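Local coordinates for protein chloride intracellular channel Clic (Drosophila melanogaster, PDB 2YV7) that might insert into membranes from a soluble, glutathione-transferase-like form and act as a chloride channel whose activity depends on pH, at residues A[47-52]-A[113-118]; A[85-90]-A[102-107]; A[149-154]-A[193-198]. All blocks are in the same frame, centred on the assembly; numbering follows the deposited sequence.

Contact 1. Residues A[47-52]-A[113-118]; sequences FMDLYL and NLFVQD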
loop_
_atom_site.group_PDB
_atom_site.type_symbol
_atom_site.label_atom_id
_atom_site.label_comp_id
_atom_site.label_asym_id
_atom_site.label_seq_id
_atom_site.Cartn_x
_atom_site.Cartn_y
_atom_site.Cartn_z
ATOM N N PHE A 47 -4.908 3.903 -3.767
ATOM C CA PHE A 47 -4.453 3.877 -5.160
ATOM C C PHE A 47 -4.665 2.459 -5.689
ATOM O O PHE A 47 -5.209 2.236 -6.744
ATOM C CB PHE A 47 -2.962 4.304 -5.149
ATOM C CG PHE A 47 -2.331 4.607 -6.506
ATOM C CD1 PHE A 47 -2.735 3.964 -7.702
ATOM C CD2 PHE A 47 -1.257 5.485 -6.561
ATOM C CE1 PHE A 47 -2.084 4.240 -8.939
ATOM C CE2 PHE A 47 -0.611 5.786 -7.814
ATOM C CZ PHE A 47 -1.024 5.138 -8.987
ATOM N N MET A 48 -4.203 1.450 -4.928
ATOM C CA MET A 48 -4.333 0.078 -5.377
ATOM C C MET A 48 -5.811 -0.338 -5.551
ATOM O O MET A 48 -6.113 -0.983 -6.535
ATOM C CB MET A 48 -3.642 -0.866 -4.367
ATOM C CG MET A 48 -2.154 -0.848 -4.595
ATOM S SD MET A 48 -1.284 -2.124 -3.617
ATOM C CE MET A 48 -1.793 -3.595 -4.500
ATOM N N ASP A 49 -6.680 -0.022 -4.579
ATOM C CA ASP A 49 -8.119 -0.398 -4.649
ATOM C C ASP A 49 -8.698 0.201 -5.921
ATOM O O ASP A 49 -9.334 -0.502 -6.721
ATOM C CB ASP A 49 -8.861 0.170 -3.436
ATOM C CG ASP A 49 -8.610 -0.624 -2.189
ATOM O OD1 ASP A 49 -8.364 -1.819 -2.340
ATOM O OD2 ASP A 49 -8.810 -0.061 -1.134
ATOM N N LEU A 50 -8.402 1.477 -6.136
ATOM C CA LEU A 50 -9.047 2.157 -7.293
ATOM C C LEU A 50 -8.515 1.651 -8.652
ATOM O O LEU A 50 -9.237 1.542 -9.656
ATOM C CB LEU A 50 -8.881 3.663 -7.113
ATOM C CG LEU A 50 -9.725 4.258 -5.989
ATOM C CD1 LEU A 50 -9.210 5.697 -5.568
ATOM C CD2 LEU A 50 -11.240 4.253 -6.308
ATOM N N TYR A 51 -7.223 1.354 -8.685
ATOM C CA TYR A 51 -6.601 0.817 -9.881
ATOM C C TYR A 51 -7.261 -0.498 -10.248
ATOM O O TYR A 51 -7.531 -0.751 -11.441
ATOM C CB TYR A 51 -5.064 0.690 -9.686
ATOM C CG TYR A 51 -4.334 0.408 -10.984
ATOM C CD1 TYR A 51 -4.371 -0.869 -11.550
ATOM C CD2 TYR A 51 -3.654 1.444 -11.673
ATOM C CE1 TYR A 51 -3.766 -1.128 -12.743
ATOM C CE2 TYR A 51 -3.012 1.184 -12.871
ATOM C CZ TYR A 51 -3.086 -0.115 -13.395
ATOM O OH TYR A 51 -2.505 -0.437 -14.584
ATOM N N LEU A 52 -7.502 -1.378 -9.253
ATOM C CA LEU A 52 -8.128 -2.646 -9.524
ATOM C C LEU A 52 -9.541 -2.420 -10.119
ATOM O O LEU A 52 -9.961 -3.153 -10.981
ATOM C CB LEU A 52 -8.255 -3.489 -8.243
ATOM C CG LEU A 52 -6.935 -3.995 -7.587
ATOM C CD1 LEU A 52 -7.233 -4.574 -6.198
ATOM C CD2 LEU A 52 -6.239 -4.988 -8.476
ATOM N N ASN A 113 -17.515 -6.227 -4.158
ATOM C CA ASN A 113 -16.695 -7.395 -4.459
ATOM C C ASN A 113 -15.255 -7.234 -3.961
ATOM O O ASN A 113 -14.612 -8.207 -3.632
ATOM C CB ASN A 113 -16.695 -7.702 -5.969
ATOM C CG ASN A 113 -18.116 -7.804 -6.564
ATOM O OD1 ASN A 113 -18.997 -8.470 -6.006
ATOM N ND2 ASN A 113 -18.330 -7.146 -7.708
ATOM N N LEU A 114 -14.746 -6.006 -3.908
ATOM C CA LEU A 114 -13.351 -5.800 -3.524
ATOM C C LEU A 114 -13.240 -5.890 -1.989
ATOM O O LEU A 114 -12.249 -6.390 -1.426
ATOM C CB LEU A 114 -12.879 -4.435 -4.028
ATOM C CG LEU A 114 -11.400 -4.072 -3.988
ATOM C CD1 LEU A 114 -10.656 -4.976 -4.956
ATOM C CD2 LEU A 114 -11.170 -2.581 -4.329
ATOM N N PHE A 115 -14.252 -5.389 -1.309
ATOM C CA PHE A 115 -14.297 -5.446 0.132
ATOM C C PHE A 115 -14.943 -6.740 0.640
ATOM O O PHE A 115 -16.015 -6.734 1.215
ATOM C CB PHE A 115 -14.893 -4.163 0.702
ATOM C CG PHE A 115 -13.953 -2.988 0.614
ATOM C CD1 PHE A 115 -13.742 -2.334 -0.596
ATOM C CD2 PHE A 115 -13.244 -2.556 1.743
ATOM C CE1 PHE A 115 -12.877 -1.247 -0.694
ATOM C CE2 PHE A 115 -12.348 -1.465 1.664
ATOM C CZ PHE A 115 -12.156 -0.808 0.432
ATOM N N VAL A 116 -14.249 -7.855 0.402
ATOM C CA VAL A 116 -14.657 -9.204 0.850
ATOM C C VAL A 116 -14.851 -9.152 2.348
ATOM O O VAL A 116 -14.135 -8.425 3.021
ATOM C CB VAL A 116 -13.559 -10.287 0.536
ATOM C CG1 VAL A 116 -13.937 -11.687 1.102
ATOM C CG2 VAL A 116 -13.290 -10.392 -0.943
ATOM N N GLN A 117 -15.828 -9.899 2.860
ATOM C CA GLN A 117 -15.999 -10.060 4.303
ATOM C C GLN A 117 -15.187 -11.260 4.766
ATOM O O GLN A 117 -15.455 -12.403 4.384
ATOM C CB GLN A 117 -17.481 -10.203 4.702
ATOM C CG GLN A 117 -18.441 -9.197 4.050
ATOM C CD GLN A 117 -18.488 -7.838 4.761
ATOM O OE1 GLN A 117 -17.491 -7.099 4.810
ATOM N NE2 GLN A 117 -19.671 -7.489 5.291
ATOM N N ASP A 118 -14.142 -10.988 5.550
ATOM C CA ASP A 118 -13.296 -12.039 6.085
ATOM C C ASP A 118 -12.678 -11.513 7.382
ATOM O O ASP A 118 -11.598 -10.934 7.369
ATOM C CB ASP A 118 -12.243 -12.476 5.057
ATOM C CG ASP A 118 -11.469 -13.723 5.494
ATOM O OD1 ASP A 118 -11.210 -13.865 6.712
ATOM O OD2 ASP A 118 -11.104 -14.570 4.628
#

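Contact 2. Residues A[85-90]-A[102-107]; sequences PILIDN and RHIMKN. With CA (calcium ion), chain B.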
loop_
_atom_site.group_PDB
_atom_site.type_symbol
_atom_site.label_atom_id
_atom_site.label_comp_id
_atom_site.label_asym_id
_atom_site.label_seq_id
_atom_site.Cartn_x
_atom_site.Cartn_y
_atom_site.Cartn_z
ATOM N N PRO A 85 -4.563 10.763 1.681
ATOM C CA PRO A 85 -5.305 10.809 0.435
ATOM C C PRO A 85 -6.659 11.466 0.625
ATOM O O PRO A 85 -7.217 11.485 1.727
ATOM C CB PRO A 85 -5.548 9.343 0.102
ATOM C CG PRO A 85 -5.544 8.662 1.422
ATOM C CD PRO A 85 -4.598 9.419 2.302
ATOM N N ILE A 86 -7.152 11.975 -0.484
ATOM C CA ILE A 86 -8.479 12.568 -0.587
ATOM C C ILE A 86 -9.072 12.012 -1.843
ATOM O O ILE A 86 -8.414 11.982 -2.887
ATOM C CB ILE A 86 -8.364 14.123 -0.686
ATOM C CG1 ILE A 86 -7.917 14.699 0.657
ATOM C CG2 ILE A 86 -9.722 14.703 -1.201
ATOM C CD1 ILE A 86 -7.211 16.079 0.580
ATOM N N LEU A 87 -10.337 11.551 -1.782
ATOM C CA LEU A 87 -10.960 10.917 -2.941
ATOM C C LEU A 87 -12.075 11.854 -3.481
ATOM O O LEU A 87 -12.903 12.301 -2.709
ATOM C CB LEU A 87 -11.568 9.555 -2.575
ATOM C CG LEU A 87 -12.304 8.694 -3.602
ATOM C CD1 LEU A 87 -12.450 7.270 -3.141
ATOM C CD2 LEU A 87 -13.731 9.218 -3.935
ATOM N N ILE A 88 -12.009 12.184 -4.763
ATOM C CA ILE A 88 -12.975 13.156 -5.349
ATOM C C ILE A 88 -13.778 12.402 -6.384
ATOM O O ILE A 88 -13.236 11.858 -7.357
ATOM C CB ILE A 88 -12.311 14.434 -5.960
ATOM C CG1 ILE A 88 -11.354 15.111 -4.967
ATOM C CG2 ILE A 88 -13.419 15.451 -6.400
ATOM C CD1 ILE A 88 -10.680 16.362 -5.518
ATOM N N ASP A 89 -15.083 12.345 -6.122
ATOM C CA ASP A 89 -16.055 11.604 -6.929
ATOM C C ASP A 89 -17.098 12.639 -7.425
ATOM O O ASP A 89 -17.953 13.067 -6.646
ATOM C CB ASP A 89 -16.712 10.547 -6.021
ATOM C CG ASP A 89 -17.712 9.639 -6.748
ATOM O OD1 ASP A 89 -17.984 9.805 -7.967
ATOM O OD2 ASP A 89 -18.251 8.731 -6.066
ATOM N N ASN A 90 -16.992 13.072 -8.689
ATOM C CA ASN A 90 -17.880 14.128 -9.214
ATOM C C ASN A 90 -18.121 15.281 -8.185
ATOM O O ASN A 90 -19.243 15.467 -7.692
ATOM C CB ASN A 90 -19.222 13.498 -9.658
ATOM C CG ASN A 90 -19.800 14.133 -10.925
ATOM O OD1 ASN A 90 -19.905 15.355 -11.035
ATOM N ND2 ASN A 90 -20.208 13.294 -11.869
ATOM N N ARG A 102 -15.102 3.339 3.086
ATOM C CA ARG A 102 -16.533 3.143 3.129
ATOM C C ARG A 102 -17.117 3.579 1.800
ATOM O O ARG A 102 -17.939 2.868 1.248
ATOM C CB ARG A 102 -17.133 3.909 4.323
ATOM C CG ARG A 102 -18.413 3.326 4.907
ATOM C CD ARG A 102 -18.592 3.758 6.373
ATOM N NE ARG A 102 -19.595 2.943 7.076
ATOM C CZ ARG A 102 -20.759 3.391 7.564
ATOM N NH1 ARG A 102 -21.103 4.677 7.457
ATOM N NH2 ARG A 102 -21.585 2.542 8.177
ATOM N N HIS A 103 -16.646 4.708 1.261
ATOM C CA HIS A 103 -17.136 5.207 -0.044
ATOM C C HIS A 103 -16.794 4.276 -1.203
ATOM O O HIS A 103 -17.631 4.000 -2.059
ATOM C CB HIS A 103 -16.599 6.601 -0.335
ATOM C CG HIS A 103 -17.257 7.267 -1.494
ATOM N ND1 HIS A 103 -16.798 7.128 -2.788
ATOM C CD2 HIS A 103 -18.367 8.047 -1.563
ATOM C CE1 HIS A 103 -17.575 7.824 -3.601
ATOM N NE2 HIS A 103 -18.537 8.380 -2.886
ATOM N N ILE A 104 -15.557 3.761 -1.231
ATOM C CA ILE A 104 -15.167 2.840 -2.270
ATOM C C ILE A 104 -16.048 1.617 -2.203
ATOM O O ILE A 104 -16.590 1.199 -3.230
ATOM C CB ILE A 104 -13.638 2.441 -2.180
ATOM C CG1 ILE A 104 -12.812 3.699 -2.410
ATOM C CG2 ILE A 104 -13.278 1.368 -3.268
ATOM C CD1 ILE A 104 -11.287 3.488 -2.246
ATOM N N MET A 105 -16.237 1.087 -0.996
ATOM C CA MET A 105 -17.019 -0.144 -0.804
ATOM C C MET A 105 -18.488 0.025 -1.188
ATOM O O MET A 105 -19.062 -0.828 -1.848
ATOM C CB MET A 105 -16.988 -0.586 0.661
ATOM C CG MET A 105 -17.992 -1.664 0.959
ATOM S SD MET A 105 -17.754 -2.388 2.580
ATOM C CE MET A 105 -18.157 -1.053 3.707
ATOM N N LYS A 106 -19.093 1.108 -0.731
ATOM C CA LYS A 106 -20.538 1.278 -0.870
ATOM C C LYS A 106 -20.964 1.982 -2.151
ATOM O O LYS A 106 -21.965 1.602 -2.757
ATOM C CB LYS A 106 -21.101 1.961 0.371
ATOM C CG LYS A 106 -20.975 1.071 1.610
ATOM C CD LYS A 106 -21.265 1.822 2.907
ATOM C CE LYS A 106 -21.466 0.854 4.069
ATOM N NZ LYS A 106 -22.712 0.027 3.918
ATOM N N ASN A 107 -20.188 2.975 -2.589
ATOM C CA ASN A 107 -20.577 3.860 -3.706
ATOM C C ASN A 107 -19.859 3.709 -5.051
ATOM O O ASN A 107 -20.336 4.206 -6.086
ATOM C CB ASN A 107 -20.503 5.303 -3.230
ATOM C CG ASN A 107 -21.358 5.539 -2.019
ATOM O OD1 ASN A 107 -20.915 6.102 -1.009
ATOM N ND2 ASN A 107 -22.603 5.076 -2.094
HETATM CA CA CA B . -7.123 11.817 4.306
#

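Contact 3. Residues A[149-154]-A[193-198]; sequences SHLRKI and VDFEIP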
loop_
_atom_site.group_PDB
_atom_site.type_symbol
_atom_site.label_atom_id
_atom_site.label_comp_id
_atom_site.label_asym_id
_atom_site.label_seq_id
_atom_site.Cartn_x
_atom_site.Cartn_y
_atom_site.Cartn_z
ATOM N N SER A 149 7.317 -12.726 14.041
ATOM C CA SER A 149 6.265 -13.650 14.492
ATOM C C SER A 149 4.936 -13.383 13.742
ATOM O O SER A 149 4.184 -14.318 13.420
ATOM C CB SER A 149 5.990 -13.511 16.006
ATOM O OG SER A 149 7.119 -13.870 16.781
ATOM N N HIS A 150 4.656 -12.100 13.524
ATOM C CA HIS A 150 3.402 -11.680 12.801
ATOM C C HIS A 150 3.493 -12.157 11.348
ATOM O O HIS A 150 2.529 -12.674 10.813
ATOM C CB HIS A 150 3.307 -10.190 12.860
ATOM C CG HIS A 150 1.934 -9.661 12.596
ATOM N ND1 HIS A 150 1.468 -8.529 13.216
ATOM C CD2 HIS A 150 0.915 -10.123 11.827
ATOM C CE1 HIS A 150 0.243 -8.273 12.791
ATOM N NE2 HIS A 150 -0.114 -9.211 11.938
ATOM N N LEU A 151 4.663 -11.959 10.705
ATOM C CA LEU A 151 4.844 -12.367 9.284
ATOM C C LEU A 151 4.726 -13.890 9.195
ATOM O O LEU A 151 4.311 -14.429 8.180
ATOM C CB LEU A 151 6.191 -11.930 8.744
ATOM C CG LEU A 151 6.483 -10.414 8.700
ATOM C CD1 LEU A 151 7.874 -10.018 8.208
ATOM C CD2 LEU A 151 5.358 -9.769 7.744
ATOM N N ARG A 152 5.185 -14.595 10.251
ATOM C CA ARG A 152 5.004 -16.071 10.275
ATOM C C ARG A 152 3.572 -16.464 10.243
ATOM O O ARG A 152 3.194 -17.401 9.556
ATOM C CB ARG A 152 5.783 -16.664 11.461
ATOM C CG ARG A 152 5.662 -18.200 11.707
ATOM C CD ARG A 152 6.101 -18.995 10.471
ATOM N NE ARG A 152 5.965 -20.475 10.635
ATOM C CZ ARG A 152 6.939 -21.238 11.134
ATOM N NH1 ARG A 152 8.057 -20.659 11.522
ATOM N NH2 ARG A 152 6.792 -22.568 11.230
ATOM N N LYS A 153 2.752 -15.781 11.019
ATOM C CA LYS A 153 1.287 -16.010 11.021
ATOM C C LYS A 153 0.714 -15.786 9.654
ATOM O O LYS A 153 -0.065 -16.620 9.153
ATOM C CB LYS A 153 0.560 -15.135 12.052
ATOM C CG LYS A 153 1.032 -15.176 13.556
ATOM C CD LYS A 153 1.272 -16.508 14.139
ATOM C CE LYS A 153 2.074 -16.319 15.522
ATOM N NZ LYS A 153 1.568 -15.090 16.281
ATOM N N ILE A 154 1.107 -14.682 9.004
ATOM C CA ILE A 154 0.623 -14.414 7.628
ATOM C C ILE A 154 1.108 -15.491 6.678
ATOM O O ILE A 154 0.380 -16.032 5.914
ATOM C CB ILE A 154 1.025 -12.976 7.178
ATOM C CG1 ILE A 154 0.374 -11.980 8.161
ATOM C CG2 ILE A 154 0.702 -12.724 5.712
ATOM C CD1 ILE A 154 0.975 -10.452 8.139
ATOM N N VAL A 193 17.707 -1.139 9.852
ATOM C CA VAL A 193 18.123 -2.085 10.944
ATOM C C VAL A 193 18.561 -3.441 10.419
ATOM O O VAL A 193 18.679 -4.399 11.198
ATOM C CB VAL A 193 17.032 -2.220 12.083
ATOM C CG1 VAL A 193 16.888 -0.867 12.813
ATOM C CG2 VAL A 193 15.701 -2.713 11.506
ATOM N N ASP A 194 18.934 -3.516 9.147
ATOM C CA ASP A 194 19.351 -4.789 8.570
ATOM C C ASP A 194 18.427 -5.973 8.870
ATOM O O ASP A 194 18.885 -7.102 9.189
ATOM C CB ASP A 194 20.774 -5.152 9.035
ATOM C CG ASP A 194 21.427 -6.191 8.142
ATOM O OD1 ASP A 194 21.043 -6.354 6.909
ATOM O OD2 ASP A 194 22.348 -6.856 8.705
ATOM N N PHE A 195 17.129 -5.708 8.853
ATOM C CA PHE A 195 16.136 -6.770 8.937
ATOM C C PHE A 195 15.867 -7.325 7.585
ATOM O O PHE A 195 15.710 -6.562 6.593
ATOM C CB PHE A 195 14.813 -6.200 9.512
ATOM C CG PHE A 195 13.741 -7.221 9.644
ATOM C CD1 PHE A 195 13.757 -8.131 10.711
ATOM C CD2 PHE A 195 12.727 -7.290 8.691
ATOM C CE1 PHE A 195 12.733 -9.069 10.854
ATOM C CE2 PHE A 195 11.756 -8.231 8.781
ATOM C CZ PHE A 195 11.713 -9.121 9.837
ATOM N N GLU A 196 15.777 -8.671 7.499
ATOM C CA GLU A 196 15.321 -9.330 6.279
ATOM C C GLU A 196 14.298 -10.355 6.602
ATOM O O GLU A 196 14.423 -11.001 7.617
ATOM C CB GLU A 196 16.448 -10.079 5.566
ATOM C CG GLU A 196 17.002 -9.286 4.421
ATOM C CD GLU A 196 18.385 -9.749 4.032
ATOM O OE1 GLU A 196 18.843 -10.812 4.563
ATOM O OE2 GLU A 196 19.014 -9.038 3.222
ATOM N N ILE A 197 13.333 -10.533 5.697
ATOM C CA ILE A 197 12.259 -11.547 5.828
ATOM C C ILE A 197 12.817 -12.885 5.421
ATOM O O ILE A 197 13.322 -13.044 4.306
ATOM C CB ILE A 197 11.002 -11.248 4.925
ATOM C CG1 ILE A 197 10.353 -9.908 5.305
ATOM C CG2 ILE A 197 10.008 -12.434 5.045
ATOM C CD1 ILE A 197 9.335 -9.428 4.300
ATOM N N PRO A 198 12.823 -13.843 6.354
ATOM C CA PRO A 198 13.641 -15.029 6.093
ATOM C C PRO A 198 13.090 -15.924 5.031
ATOM O O PRO A 198 11.854 -15.883 4.716
ATOM C CB PRO A 198 13.715 -15.739 7.463
ATOM C CG PRO A 198 12.699 -15.169 8.270
ATOM C CD PRO A 198 12.235 -13.835 7.700
#

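Contact 1. Residues A[47-52]-A[113-118]
L114 reaches from the end of helix 111-114 onto D49 and L52, one turn apart on helix 41-55, and puts one methyl on each. L114 CD2 lies 3.5 Å from D49 OD1 and also touches D49 CB, the leucine crossing the short acid at a slant. L114 CD1 meets L52 CD1 at 3.7 Å, the two leucines crossing at about a right angle. L114 CG stands anti to the backbone N (chi1 -169°), which swings it towards helix 41-55, and the second torsion then sets one methyl at D49 and the other at L52. In the CLIC version of the glutathione transferase fold, helix 41-55 belongs to the thioredoxin-like half and is predicted to become part of the membrane-spanning segment, whereas helix 111-114 precedes the run of helices that begins with 119-125. C176 of helix 173-193 packs on both D49 and L52. F115, centre of an inverse gamma turn just past the short helix, brings the far end of its ring to the acid: F115 CZ is 3.8 Å from D49 OD2, with carboxylate and ring planes 55° apart. D49 OD1 is buried without a hydrogen-bond partner in the model, and such apolar surroundings would probably favour the protonated acid.

Contact 2. Residues A[85-90]-A[102-107]
D89 and L87, on the same side of strand 86-89, both meet the imidazole of H103, which projects from helix 97-107. D89 sets its carboxylate nearly perpendicular to the ring, their planes 84° apart, and in the model it lies at the ring edge, though the ring is probably turned over and its atoms there are doubtful. D89 OD2 is modelled 3.2 Å from H103 NE2, a polar pair whose nature stays open. The ring is directed towards the strand by a first torsion of -169°, CG lying opposite the backbone N, and N107 CB, one turn on, rests 3.7 Å above one face of the H103 ring. L87 spreads its two methyls: CD2 comes obliquely to the imidazole, the side chains crossing at about a right angle, while L87 CD1 packs 3.7 Å from I104 CG1. Were H103 replaced by an alanine, the D89 carboxylate would probably lose its neighbour on the helix and a gap would open beside L87 CD2. At the start of the strand, P85 follows a cis peptide bond, as is characteristic of thioredoxin folds, and P85 O binds a calcium ion at 2.6 Å, joined by the carbonyl oxygens of H83 and L95; N97 belongs to the same site. Strand 86-89 pairs antiparallel with strands 22-28 and 92-94, and segment 102-107 runs 31° from its direction, while I104 also packs on L53 of helix 41-55.

Contact 3. Residues A[149-154]-A[193-198]
This is a small, purely apolar contact in the all-helical half of the glutathione transferase fold, where L151 of the long helix 141-161 packs against the connection between helices 173-193 and 202-212. The interface buries 101 Å² in all, and no hydrogen bond crosses it. L151, F195 and I197 carry it, and all three are buried. The connection has no regular secondary structure. D194 leaves helix 173-193 with a positive phi of 47°, after which the chain runs extended, so F195 and I197, two residues apart, both start out towards helix 141-161 while E196 between them is exposed and forms a salt bridge with K190.

On the helix, L151 sends CD1 forward to meet both partners. I197 turns its longer branch to it: CG1 stands opposite the carbonyl carbon (chi1 -61°), and the two aliphatic chains cross at about a right angle, with L151 CD1 3.8 Å from I197 CG1. F195 CG stands opposite its own backbone N (chi1 -180°), which points the ring end-first at L151.

Neighbouring helices pack on the same residues. L204 of helix 202-212 touches both L151 and I197, and L182 of helix 173-193 also packs on L151, which thus links its own helix with helices 173-193 and 202-212 and with the connection. Beyond I197, the indole NE1 of W205 is hydrogen-bonded to the carbonyl oxygen of P198, and more weakly to that of I197, which ties the end of the connection to the helix that follows.

Against F195 the approach is edge-on rather than over a face: the methyl lies near the ring plane, beyond the far corner of the phenyl group, with L151 CD1 4.3 Å from F195 CZ.

The touching residues of contact 3 are all buried, whereas F115 of contact 1 and D89 of contact 2 are partly exposed. Contact 3 is wholly aliphatic and aromatic; contact 1 sets a carboxylate among apolar groups, and in contact 2 a carboxylate faces a histidine. Contacts 1 and 2, with centres 12 Å apart, share one core. F115 CE1 packs 3.7 Å from I104 CG2, and L50 also reaches I104, so helix 97-107 connects strand 86-89, whose start bears the calcium ion, to helix 41-55. Contact 3 lies on the other side of the chain's centre from contact 2, about 33 Å away between centres; helix 173-193, which touches the residues of contact 1, leads into its connection.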